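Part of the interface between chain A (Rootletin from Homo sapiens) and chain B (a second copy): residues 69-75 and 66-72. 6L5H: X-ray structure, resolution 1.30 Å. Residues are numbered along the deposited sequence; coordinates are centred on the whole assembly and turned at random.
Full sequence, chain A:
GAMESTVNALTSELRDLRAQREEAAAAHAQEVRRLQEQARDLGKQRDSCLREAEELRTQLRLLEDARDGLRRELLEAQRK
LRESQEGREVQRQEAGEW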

# COMPACT_ATOMS: atom_id res chain seq x y z
N GLY A 69 -14.78 -33.76 -6.33
CA GLY A 69 -15.88 -34.60 -5.89
C GLY A 69 -16.90 -34.84 -6.99
O GLY A 69 -17.39 -35.96 -7.16
N LEU A 70 -17.23 -33.80 -7.75
CA LEU A 70 -18.18 -33.99 -8.86
C LEU A 70 -17.63 -34.96 -9.89
O LEU A 70 -18.38 -35.78 -10.45
CB LEU A 70 -18.50 -32.65 -9.51
CG LEU A 70 -19.34 -31.72 -8.64
CD1 LEU A 70 -19.26 -30.28 -9.15
CD2 LEU A 70 -20.79 -32.21 -8.60
N ARG A 71 -16.33 -34.89 -10.17
CA ARG A 71 -15.74 -35.82 -11.14
C ARG A 71 -15.84 -37.25 -10.64
O ARG A 71 -16.21 -38.16 -11.40
CB ARG A 71 -14.29 -35.42 -11.45
CG ARG A 71 -13.71 -36.25 -12.61
CD ARG A 71 -12.27 -35.93 -12.96
NE ARG A 71 -12.00 -34.52 -13.23
CZ ARG A 71 -12.21 -33.90 -14.39
NH1 ARG A 71 -12.75 -34.55 -15.41
NH2 ARG A 71 -11.90 -32.61 -14.53
N ARG A 72 -15.54 -37.48 -9.36
CA ARG A 72 -15.71 -38.82 -8.79
C ARG A 72 -17.15 -39.30 -8.88
O ARG A 72 -17.42 -40.47 -9.24
CB ARG A 72 -15.25 -38.85 -7.33
CG ARG A 72 -13.76 -38.86 -7.17
CD ARG A 72 -13.36 -39.09 -5.71
NE ARG A 72 -13.97 -38.13 -4.80
CZ ARG A 72 -13.42 -36.98 -4.41
NH1 ARG A 72 -12.22 -36.62 -4.86
NH2 ARG A 72 -14.07 -36.19 -3.56
N GLU A 73 -18.11 -38.42 -8.57
CA GLU A 73 -19.50 -38.85 -8.57
C GLU A 73 -20.03 -39.06 -9.98
O GLU A 73 -20.89 -39.92 -10.19
CB GLU A 73 -20.37 -37.84 -7.82
CG GLU A 73 -20.07 -37.75 -6.32
CD GLU A 73 -20.17 -39.10 -5.60
OE1 GLU A 73 -20.97 -39.97 -6.01
OE2 GLU A 73 -19.45 -39.30 -4.60
N LEU A 74 -19.53 -38.30 -10.96
CA LEU A 74 -19.88 -38.55 -12.35
C LEU A 74 -19.39 -39.93 -12.79
O LEU A 74 -20.14 -40.70 -13.40
CB LEU A 74 -19.29 -37.45 -13.24
CG LEU A 74 -19.40 -37.67 -14.75
CD1 LEU A 74 -20.86 -37.74 -15.19
CD2 LEU A 74 -18.64 -36.57 -15.50
N LEU A 75 -18.14 -40.27 -12.44
CA LEU A 75 -17.61 -41.59 -12.77
C LEU A 75 -18.45 -42.69 -12.12
O LEU A 75 -18.75 -43.71 -12.76
CB LEU A 75 -16.16 -41.68 -12.30
CG LEU A 75 -15.38 -42.97 -12.52
CD1 LEU A 75 -14.99 -43.06 -13.99
CD2 LEU A 75 -14.16 -43.01 -11.60
N ALA B 66 -14.95 -25.47 -15.23
CA ALA B 66 -14.82 -26.92 -15.12
C ALA B 66 -15.78 -27.50 -14.08
O ALA B 66 -16.44 -28.53 -14.31
CB ALA B 66 -13.37 -27.28 -14.77
N ARG B 67 -15.85 -26.87 -12.91
CA ARG B 67 -16.77 -27.31 -11.87
C ARG B 67 -18.20 -27.30 -12.38
O ARG B 67 -18.96 -28.26 -12.20
CB ARG B 67 -16.62 -26.40 -10.64
CG ARG B 67 -17.39 -26.86 -9.38
CD ARG B 67 -18.83 -26.42 -9.40
NE ARG B 67 -18.97 -24.99 -9.19
CZ ARG B 67 -19.49 -24.42 -8.11
NH1 ARG B 67 -19.95 -25.17 -7.11
NH2 ARG B 67 -19.57 -23.11 -8.02
N ASP B 68 -18.59 -26.22 -13.05
CA ASP B 68 -19.95 -26.11 -13.55
C ASP B 68 -20.26 -27.22 -14.55
O ASP B 68 -21.36 -27.79 -14.53
CB ASP B 68 -20.14 -24.74 -14.20
CG ASP B 68 -21.51 -24.60 -14.77
OD1 ASP B 68 -22.47 -24.66 -13.98
OD2 ASP B 68 -21.61 -24.49 -16.01
N GLY B 69 -19.32 -27.54 -15.43
CA GLY B 69 -19.56 -28.60 -16.40
C GLY B 69 -19.71 -29.97 -15.75
O GLY B 69 -20.55 -30.78 -16.17
N LEU B 70 -18.90 -30.24 -14.72
CA LEU B 70 -19.03 -31.52 -14.04
C LEU B 70 -20.35 -31.62 -13.28
O LEU B 70 -20.96 -32.69 -13.22
CB LEU B 70 -17.84 -31.75 -13.12
CG LEU B 70 -16.54 -32.02 -13.88
CD1 LEU B 70 -15.32 -31.81 -12.96
CD2 LEU B 70 -16.53 -33.44 -14.44
N ARG B 71 -20.79 -30.51 -12.68
CA ARG B 71 -22.11 -30.45 -12.05
C ARG B 71 -23.21 -30.79 -13.06
O ARG B 71 -24.07 -31.65 -12.81
CB ARG B 71 -22.31 -29.06 -11.44
CG ARG B 71 -23.66 -28.75 -10.85
CD ARG B 71 -23.91 -27.21 -10.91
NE ARG B 71 -23.89 -26.81 -12.31
CZ ARG B 71 -24.89 -27.03 -13.17
NH1 ARG B 71 -26.03 -27.58 -12.75
NH2 ARG B 71 -24.76 -26.70 -14.45
N ARG B 72 -23.15 -30.15 -14.23
CA ARG B 72 -24.10 -30.43 -15.30
C ARG B 72 -24.09 -31.90 -15.68
O ARG B 72 -25.15 -32.54 -15.81
CB ARG B 72 -23.74 -29.58 -16.52
CG ARG B 72 -24.57 -29.88 -17.75
CD ARG B 72 -23.99 -29.14 -18.96
NE ARG B 72 -22.76 -29.75 -19.44
CZ ARG B 72 -21.59 -29.14 -19.60
NH1 ARG B 72 -21.44 -27.85 -19.28
NH2 ARG B 72 -20.56 -29.83 -20.06

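Both stretches are helical, and both helices run on beyond the residues described. Their N-to-C directions differ by 26°, so the two copies lie roughly parallel, as in a coiled coil. The axes come within 8.9 Å of each other. In the register, A:Leu70 lies across from its own counterpart: the CA atoms of A:Leu70 and B:Leu70 are 5.8 Å apart. Within each helix the usual i to i+4 backbone hydrogen bonds hold the turns, for example A:Leu74 N to A:Leu70 O at 2.8 Å and B:Arg71 N to B:Arg67 O at 2.9 Å.

B:Leu70 has the largest covered area of any residue here, 111 Å². Its CA-to-CB bond points toward the other helix, as does that of A:Leu70, which has 88 Å² covered. The two meet at CB: A:Leu70 CB lies 3.8 Å from B:Leu70 CB, close to van der Waals contact. Both side chains adopt the same rotamer, m for chi1 and t for chi2. Contact between such apolar groups is favoured because it removes hydrocarbon surface from water.

The neighbours of the two leucines differ. A:Leu70 CD1 packs against the helical turn at B:Arg67 and B:Arg71. A:Leu70 CD1 is 3.7 Å from B:Arg67 O and 4.0 Å from B:Arg71 CB. A:Leu70 CD1 also lies 3.9 Å from B:Arg67 CD, so the aliphatic part of that arginine adds to the apolar surface. These are packing contacts, since a methyl group offers no polar hydrogen.

Beyond A:Leu70, B:Leu70 also touches A:Arg71 and A:Leu74. B:Leu70 CD2 lies 3.9 Å from A:Leu74 CD2, one helical turn beyond A:Leu70, and A:Leu74 also directs its CA-to-CB bond toward chain B. B:Leu70 CD1 lies over one face of the A:Arg71 guanidinium, 3.8 Å from A:Arg71 NH2. The flat face of a guanidinium can rest on a methyl group while its N-H groups point outward in the plane. A:Arg71 has 44 Å² covered in all, although its CA-to-CB bond points sideways.

No hydrogen bond or salt bridge links the two stretches. The charged group of B:Arg71 is instead engaged within its own helix. B:Arg71 NE forms a salt bridge with B:Asp68 OD1 at 3.1 Å, and B:Arg71 NH2 donates to the same B:Asp68 OD1, also at 3.1 Å. The CA-to-CB bond of B:Arg71 points away from chain A overall, yet CB still touches A:Leu70. In all, 312 Å² is buried, summed over both sides.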